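Local coordinates for protein RpfR (Cronobacter turicensis, PDB 6DGG) that binds lauric acid in a pocket of its PAS domain, between a five-stranded antiparallel beta-sheet and the helices packed against it, at residues S8-L13 with R21-S26; E70-I75 with L83-N88. All blocks are in the same frame, centred on the assembly; numbering follows the deposited sequence.

Contact 1. Residues S8-L13 with R21-S26; sequences SVIVIL and RFNRLS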
loop_
_atom_site.group_PDB
_atom_site.type_symbol
_atom_site.label_atom_id
_atom_site.label_comp_id
_atom_site.label_asym_id
_atom_site.label_seq_id
_atom_site.Cartn_x
_atom_site.Cartn_y
_atom_site.Cartn_z
ATOM N N SER A 8 -6.288 7.604 -6.791
ATOM C CA SER A 8 -5.714 6.350 -6.345
ATOM C C SER A 8 -4.800 6.609 -5.164
ATOM O O SER A 8 -4.181 7.667 -5.064
ATOM C CB SER A 8 -4.882 5.738 -7.455
ATOM O OG SER A 8 -5.630 5.640 -8.651
ATOM N N VAL A 9 -4.711 5.626 -4.277
ATOM C CA VAL A 9 -3.703 5.610 -3.225
ATOM C C VAL A 9 -2.487 4.872 -3.769
ATOM O O VAL A 9 -2.573 3.697 -4.149
ATOM C CB VAL A 9 -4.241 4.978 -1.930
ATOM C CG1 VAL A 9 -5.326 5.862 -1.341
ATOM C CG2 VAL A 9 -4.769 3.571 -2.152
ATOM N N ILE A 10 -1.376 5.587 -3.889
ATOM C CA ILE A 10 -0.164 5.083 -4.526
ATOM C C ILE A 10 0.910 4.985 -3.452
ATOM O O ILE A 10 1.325 6.000 -2.884
ATOM C CB ILE A 10 0.288 6.000 -5.677
ATOM C CG1 ILE A 10 -0.832 6.154 -6.712
ATOM C CG2 ILE A 10 1.540 5.467 -6.325
ATOM C CD1 ILE A 10 -1.375 4.847 -7.302
ATOM N N VAL A 11 1.350 3.764 -3.168
ATOM C CA VAL A 11 2.337 3.489 -2.133
ATOM C C VAL A 11 3.408 2.598 -2.744
ATOM O O VAL A 11 3.093 1.600 -3.403
ATOM C CB VAL A 11 1.673 2.822 -0.913
ATOM C CG1 VAL A 11 2.696 2.520 0.179
ATOM C CG2 VAL A 11 0.549 3.714 -0.359
ATOM N N ILE A 12 4.672 2.975 -2.560
ATOM C CA ILE A 12 5.802 2.199 -3.049
ATOM C C ILE A 12 6.481 1.561 -1.847
ATOM O O ILE A 12 6.720 2.231 -0.836
ATOM C CB ILE A 12 6.771 3.070 -3.860
ATOM C CG1 ILE A 12 6.018 3.711 -5.031
ATOM C CG2 ILE A 12 7.955 2.244 -4.357
ATOM C CD1 ILE A 12 6.863 4.656 -5.865
ATOM N N LEU A 13 6.756 0.261 -1.950
ATOM C CA LEU A 13 7.273 -0.543 -0.851
ATOM C C LEU A 13 8.568 -1.217 -1.273
ATOM O O LEU A 13 8.785 -1.495 -2.456
ATOM C CB LEU A 13 6.302 -1.676 -0.517
ATOM C CG LEU A 13 4.861 -1.328 -0.172
ATOM C CD1 LEU A 13 4.051 -2.600 0.030
ATOM C CD2 LEU A 13 4.810 -0.460 1.064
ATOM N N ARG A 21 7.399 5.736 -0.878
ATOM C CA ARG A 21 6.601 6.883 -1.293
ATOM C C ARG A 21 5.153 6.612 -0.903
ATOM O O ARG A 21 4.723 5.456 -0.794
ATOM C CB ARG A 21 6.678 7.138 -2.808
ATOM C CG ARG A 21 8.032 7.601 -3.334
ATOM C CD ARG A 21 7.869 8.792 -4.278
ATOM N NE ARG A 21 7.463 9.986 -3.540
ATOM C CZ ARG A 21 7.434 11.217 -4.042
ATOM N NH1 ARG A 21 7.784 11.444 -5.300
ATOM N NH2 ARG A 21 7.054 12.223 -3.271
ATOM N N PHE A 22 4.397 7.695 -0.732
ATOM C CA PHE A 22 3.068 7.652 -0.121
ATOM C C PHE A 22 2.386 8.931 -0.579
ATOM O O PHE A 22 2.802 10.025 -0.183
ATOM C CB PHE A 22 3.273 7.635 1.392
ATOM C CG PHE A 22 2.040 7.423 2.237
ATOM C CD1 PHE A 22 1.567 6.139 2.495
ATOM C CD2 PHE A 22 1.443 8.489 2.896
ATOM C CE1 PHE A 22 0.479 5.930 3.334
ATOM C CE2 PHE A 22 0.350 8.286 3.748
ATOM C CZ PHE A 22 -0.126 7.001 3.967
ATOM N N ASN A 23 1.386 8.812 -1.457
ATOM C CA ASN A 23 0.895 9.988 -2.168
ATOM C C ASN A 23 -0.158 10.760 -1.366
ATOM O O ASN A 23 -0.555 10.383 -0.265
ATOM C CB ASN A 23 0.397 9.638 -3.576
ATOM C CG ASN A 23 -0.989 9.015 -3.577
ATOM O OD1 ASN A 23 -1.329 8.233 -2.695
ATOM N ND2 ASN A 23 -1.790 9.358 -4.582
ATOM N N ARG A 24 -0.639 11.853 -1.954
ATOM C CA ARG A 24 -1.494 12.776 -1.213
ATOM C C ARG A 24 -2.817 12.132 -0.819
ATOM O O ARG A 24 -3.335 12.384 0.276
ATOM C CB ARG A 24 -1.733 14.044 -2.027
ATOM C CG ARG A 24 -2.442 15.136 -1.257
ATOM C CD ARG A 24 -2.410 16.462 -2.017
ATOM N NE ARG A 24 -1.050 16.954 -2.231
ATOM C CZ ARG A 24 -0.749 18.092 -2.852
ATOM N NH1 ARG A 24 -1.712 18.871 -3.332
ATOM N NH2 ARG A 24 0.519 18.454 -2.991
ATOM N N LEU A 25 -3.401 11.315 -1.696
ATOM C CA LEU A 25 -4.653 10.673 -1.320
ATOM C C LEU A 25 -4.441 9.692 -0.174
ATOM O O LEU A 25 -5.315 9.547 0.689
ATOM C CB LEU A 25 -5.301 9.998 -2.531
ATOM C CG LEU A 25 -6.732 9.490 -2.316
ATOM C CD1 LEU A 25 -7.674 10.606 -1.848
ATOM C CD2 LEU A 25 -7.308 8.848 -3.575
ATOM N N SER A 26 -3.278 9.036 -0.131
ATOM C CA SER A 26 -2.932 8.199 1.013
ATOM C C SER A 26 -2.889 9.022 2.294
ATOM O O SER A 26 -3.371 8.580 3.343
ATOM C CB SER A 26 -1.590 7.509 0.781
ATOM O OG SER A 26 -1.638 6.665 -0.359
#

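Contact 2. Residues E70-I75 with L83-N88; sequences EVERWI and LFLFRN. With DAO (lauric acid), chain B.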
loop_
_atom_site.group_PDB
_atom_site.type_symbol
_atom_site.label_atom_id
_atom_site.label_comp_id
_atom_site.label_asym_id
_atom_site.label_seq_id
_atom_site.Cartn_x
_atom_site.Cartn_y
_atom_site.Cartn_z
ATOM N N GLU A 70 -3.361 -8.388 -8.947
ATOM C CA GLU A 70 -4.311 -7.579 -8.204
ATOM C C GLU A 70 -4.737 -8.324 -6.950
ATOM O O GLU A 70 -4.775 -9.559 -6.917
ATOM C CB GLU A 70 -5.570 -7.247 -9.031
ATOM C CG GLU A 70 -5.288 -6.392 -10.226
ATOM C CD GLU A 70 -6.516 -6.001 -11.009
ATOM O OE1 GLU A 70 -7.657 -6.212 -10.530
ATOM O OE2 GLU A 70 -6.316 -5.481 -12.122
ATOM N N VAL A 71 -5.060 -7.554 -5.917
ATOM C CA VAL A 71 -5.480 -8.113 -4.642
ATOM C C VAL A 71 -6.412 -7.117 -3.976
ATOM O O VAL A 71 -6.306 -5.906 -4.194
ATOM C CB VAL A 71 -4.247 -8.417 -3.756
ATOM C CG1 VAL A 71 -3.564 -7.135 -3.323
ATOM C CG2 VAL A 71 -4.638 -9.265 -2.545
ATOM N N GLU A 72 -7.314 -7.630 -3.140
ATOM C CA GLU A 72 -8.178 -6.796 -2.314
ATOM C C GLU A 72 -7.715 -6.883 -0.864
ATOM O O GLU A 72 -7.456 -7.981 -0.343
ATOM C CB GLU A 72 -9.652 -7.201 -2.450
ATOM C CG GLU A 72 -10.190 -7.083 -3.874
ATOM C CD GLU A 72 -11.656 -7.449 -4.016
ATOM O OE1 GLU A 72 -12.363 -7.540 -2.990
ATOM O OE2 GLU A 72 -12.091 -7.644 -5.168
ATOM N N ARG A 73 -7.590 -5.724 -0.222
ATOM C CA ARG A 73 -7.040 -5.634 1.122
ATOM C C ARG A 73 -7.887 -4.662 1.922
ATOM O O ARG A 73 -8.153 -3.546 1.465
ATOM C CB ARG A 73 -5.594 -5.111 1.047
ATOM C CG ARG A 73 -4.696 -5.389 2.220
ATOM C CD ARG A 73 -3.860 -6.617 1.958
ATOM N NE ARG A 73 -4.656 -7.792 2.230
ATOM C CZ ARG A 73 -4.411 -9.015 1.777
ATOM N NH1 ARG A 73 -5.217 -10.000 2.128
ATOM N NH2 ARG A 73 -3.392 -9.263 0.980
ATOM N N TRP A 74 -8.314 -5.081 3.108
ATOM C CA TRP A 74 -8.945 -4.161 4.043
ATOM C C TRP A 74 -7.847 -3.344 4.709
ATOM O O TRP A 74 -6.865 -3.908 5.204
ATOM C CB TRP A 74 -9.746 -4.924 5.097
ATOM C CG TRP A 74 -11.084 -5.420 4.609
ATOM C CD1 TRP A 74 -11.408 -6.700 4.255
ATOM C CD2 TRP A 74 -12.278 -4.642 4.432
ATOM N NE1 TRP A 74 -12.726 -6.761 3.859
ATOM C CE2 TRP A 74 -13.283 -5.514 3.970
ATOM C CE3 TRP A 74 -12.600 -3.298 4.635
ATOM C CZ2 TRP A 74 -14.577 -5.080 3.700
ATOM C CZ3 TRP A 74 -13.880 -2.873 4.364
ATOM C CH2 TRP A 74 -14.855 -3.758 3.903
ATOM N N ILE A 75 -8.028 -2.022 4.746
ATOM C CA ILE A 75 -6.999 -1.076 5.170
ATOM C C ILE A 75 -7.571 -0.178 6.256
ATOM O O ILE A 75 -8.697 0.322 6.128
ATOM C CB ILE A 75 -6.516 -0.204 3.987
ATOM C CG1 ILE A 75 -5.857 -1.056 2.893
ATOM C CG2 ILE A 75 -5.584 0.902 4.454
ATOM C CD1 ILE A 75 -4.640 -1.817 3.329
ATOM N N LEU A 83 -12.003 -1.054 2.046
ATOM C CA LEU A 83 -11.485 -2.097 1.173
ATOM C C LEU A 83 -10.880 -1.461 -0.069
ATOM O O LEU A 83 -11.515 -0.625 -0.712
ATOM C CB LEU A 83 -12.605 -3.070 0.795
ATOM C CG LEU A 83 -12.171 -4.307 0.007
ATOM C CD1 LEU A 83 -11.245 -5.198 0.818
ATOM C CD2 LEU A 83 -13.381 -5.098 -0.459
ATOM N N PHE A 84 -9.664 -1.870 -0.417
ATOM C CA PHE A 84 -8.970 -1.350 -1.584
ATOM C C PHE A 84 -8.609 -2.481 -2.526
ATOM O O PHE A 84 -8.222 -3.567 -2.090
ATOM C CB PHE A 84 -7.668 -0.655 -1.182
ATOM C CG PHE A 84 -7.876 0.679 -0.560
ATOM C CD1 PHE A 84 -8.164 0.790 0.786
ATOM C CD2 PHE A 84 -7.795 1.833 -1.322
ATOM C CE1 PHE A 84 -8.363 2.029 1.361
ATOM C CE2 PHE A 84 -7.999 3.076 -0.746
ATOM C CZ PHE A 84 -8.290 3.169 0.592
ATOM N N LEU A 85 -8.725 -2.205 -3.820
ATOM C CA LEU A 85 -8.113 -3.024 -4.855
ATOM C C LEU A 85 -6.728 -2.458 -5.097
ATOM O O LEU A 85 -6.598 -1.282 -5.446
ATOM C CB LEU A 85 -8.889 -2.930 -6.163
ATOM C CG LEU A 85 -8.238 -3.643 -7.373
ATOM C CD1 LEU A 85 -8.527 -5.122 -7.300
ATOM C CD2 LEU A 85 -8.672 -3.082 -8.726
ATOM N N PHE A 86 -5.710 -3.290 -4.943
ATOM C CA PHE A 86 -4.341 -2.895 -5.237
ATOM C C PHE A 86 -3.861 -3.614 -6.488
ATOM O O PHE A 86 -3.994 -4.840 -6.601
ATOM C CB PHE A 86 -3.423 -3.177 -4.050
ATOM C CG PHE A 86 -3.538 -2.167 -2.962
ATOM C CD1 PHE A 86 -2.982 -0.906 -3.113
ATOM C CD2 PHE A 86 -4.212 -2.456 -1.787
ATOM C CE1 PHE A 86 -3.094 0.035 -2.108
ATOM C CE2 PHE A 86 -4.329 -1.501 -0.792
ATOM C CZ PHE A 86 -3.768 -0.265 -0.956
ATOM N N ARG A 87 -3.374 -2.832 -7.446
ATOM C CA ARG A 87 -2.719 -3.344 -8.634
ATOM C C ARG A 87 -1.222 -3.228 -8.366
ATOM O O ARG A 87 -0.708 -2.113 -8.219
ATOM C CB ARG A 87 -3.109 -2.505 -9.849
ATOM C CG ARG A 87 -4.616 -2.270 -10.026
ATOM C CD ARG A 87 -4.871 -1.065 -10.929
ATOM N NE ARG A 87 -6.278 -0.649 -10.994
ATOM C CZ ARG A 87 -6.903 0.050 -10.049
ATOM N NH1 ARG A 87 -6.282 0.401 -8.923
ATOM N NH2 ARG A 87 -8.166 0.394 -10.224
ATOM N N ASN A 88 -0.529 -4.368 -8.304
ATOM C CA ASN A 88 0.831 -4.435 -7.784
ATOM C C ASN A 88 1.802 -4.930 -8.849
ATOM O O ASN A 88 1.542 -5.926 -9.530
ATOM C CB ASN A 88 0.861 -5.362 -6.568
ATOM C CG ASN A 88 0.246 -4.722 -5.338
ATOM O OD1 ASN A 88 -0.187 -3.568 -5.362
ATOM N ND2 ASN A 88 0.206 -5.471 -4.253
HETATM O O1 DAO B . -1.454 -7.743 0.057
HETATM O O2 DAO B . -0.629 -8.377 -1.852
HETATM C C1 DAO B . -0.700 -7.521 -0.924
HETATM C C2 DAO B . 0.129 -6.225 -0.941
HETATM C C3 DAO B . -0.728 -4.994 -0.577
HETATM C C4 DAO B . 0.094 -3.735 -0.222
HETATM C C5 DAO B . -0.850 -2.536 -0.010
HETATM C C6 DAO B . -0.201 -1.220 0.484
HETATM C C7 DAO B . -1.151 -0.556 1.514
HETATM C C8 DAO B . -1.136 0.979 1.557
HETATM C C9 DAO B . -2.275 1.447 2.476
HETATM C C10 DAO B . -2.167 2.906 2.940
HETATM C C11 DAO B . -2.838 3.894 1.983
HETATM C C12 DAO B . -4.350 3.960 2.214
#

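Contact 1. Residues S8-L13 with R21-S26
Two flat groups, the ring of Phe-22 and the amide of Asn-23, organise the contact with Val-11, Ile-10 and Ser-8. Over the centre of one face of the ring lies Ser-26 CB, 3.4 Å above the plane, while Val-11 CG2 approaches Phe-22 CD1 obliquely at 3.9 Å. The Asn-23 amide is gripped from several directions. Asn-23 ND2 donates to Ser-8 O (3.0 Å), which lies near the amide plane; Ile-10 N sits above the carbonyl plane and gives Asn-23 OD1 an almost straight bond of 2.9 Å (N-H...O 175°). A third partner, Ser-26 OG, donates to Asn-23 OD1 at 2.8 Å, nearly along the C=O axis, and Ser-26 N adds a weak bond. Asn-23 thus serves as N-cap of the helix that starts at Arg-24 and ties it to the backbone at Ser-8 and Ile-10. Asn-23 CG stands between the backbone N and the carbonyl carbon (chi1 79°), with chi2 of -38° setting the amide plane.

Beyond this clamp the backbones pair as a beta hairpin: Asn-23 N donates to Ile-10 O (3.2 Å) and Ile-12 N to Arg-21 O (3.0 Å). On the face opposite to Val-11 and Phe-22, Ile-12 CD1 rests on Arg-21 CB at 3.9 Å, the two side chains lying side by side; the arginine then bends away and forms a salt bridge with Glu-34. Val-9 CG1 meets Leu-25 CG at the first helical turn. Val-11, Phe-22 and Ser-26 all touch lauric acid, making this corner part of the pocket wall. Strand 9-13 pairs on its other side with strand 102-108, and helix 24-30 carries Glu-27 and Thr-30 against Phe-22.

Contact 2. Residues E70-I75 with L83-N88
Leu-83 carries CG anti to its backbone N (chi1 -173°) and Trp-74 carries CG anti to its carbonyl carbon; Leu-83 CD1 ends over the indole. It sits 3.6 Å from the centroid of the five-membered ring of Trp-74, only 2° off the normal, a textbook CH-pi contact, while Leu-83 CB lies near the six-membered ring. The pair belongs to a beta hairpin of the PAS fold, in which strands 69-77 and 80-90 run antiparallel. Paired backbone bonds hold Val-71 to Phe-86 and Arg-73 to Phe-84; Phe-86 N reaches Val-71 O at 2.8 Å and Arg-73 N reaches Phe-84 O at 2.9 Å.

The two faces of the hairpin differ in character. Alongside Trp-74 and Leu-83 lie Glu-70, Glu-72, Leu-85 and Arg-87. Glu-70 crosses Leu-85 obliquely, its OE1 3.5 Å from Leu-85 CD1, and Leu-85 CD2 covers the centre of one face of the Arg-87 guanidinium, whose nitrogens bond to Thr-107 and Ser-105.

The other face lines the lauric acid pocket. Ile-75 CG1 packs against Phe-84 CD1 at 3.6 Å, the two side chains crossing at about a right angle, and touches the edge of the second ring at Phe-86 CE2 (4.0 Å). The Phe-86 ring turns a face to the alkyl chain, with C5 of lauric acid 3.6 Å above its centre. Further along the chain, Ile-75 CG2 meets C9 and C12. At the carboxylate end Val-71 CG1 lies close to O2. Arg-73, whose NH1 forms a salt bridge with Glu-51, places the edge of its guanidinium against the carboxylate: NH2 donates to O1 of lauric acid at 2.6 Å, N-H...O 160°.

In the fold
Contact 1 and contact 2 are hairpins at the two ends of one antiparallel sheet, ordered 19-22, 9-13, 102-108, 80-90, 69-77. Strand 102-108 runs between them, and their centres are 13 Å apart. Along the chain contact 1 is complete before contact 2 opens, with helices 34-37, 42-46 and 49-65 in between. The two nevertheless meet directly across the middle strand: Val-9 CG2 packs on Phe-84 CE2 (3.6 Å) and on Phe-86 CE1 (3.9 Å). Lauric acid spans the two, its carboxyl end at contact 2 and its chain running toward contact 1, so both hairpins supply residues to one pocket.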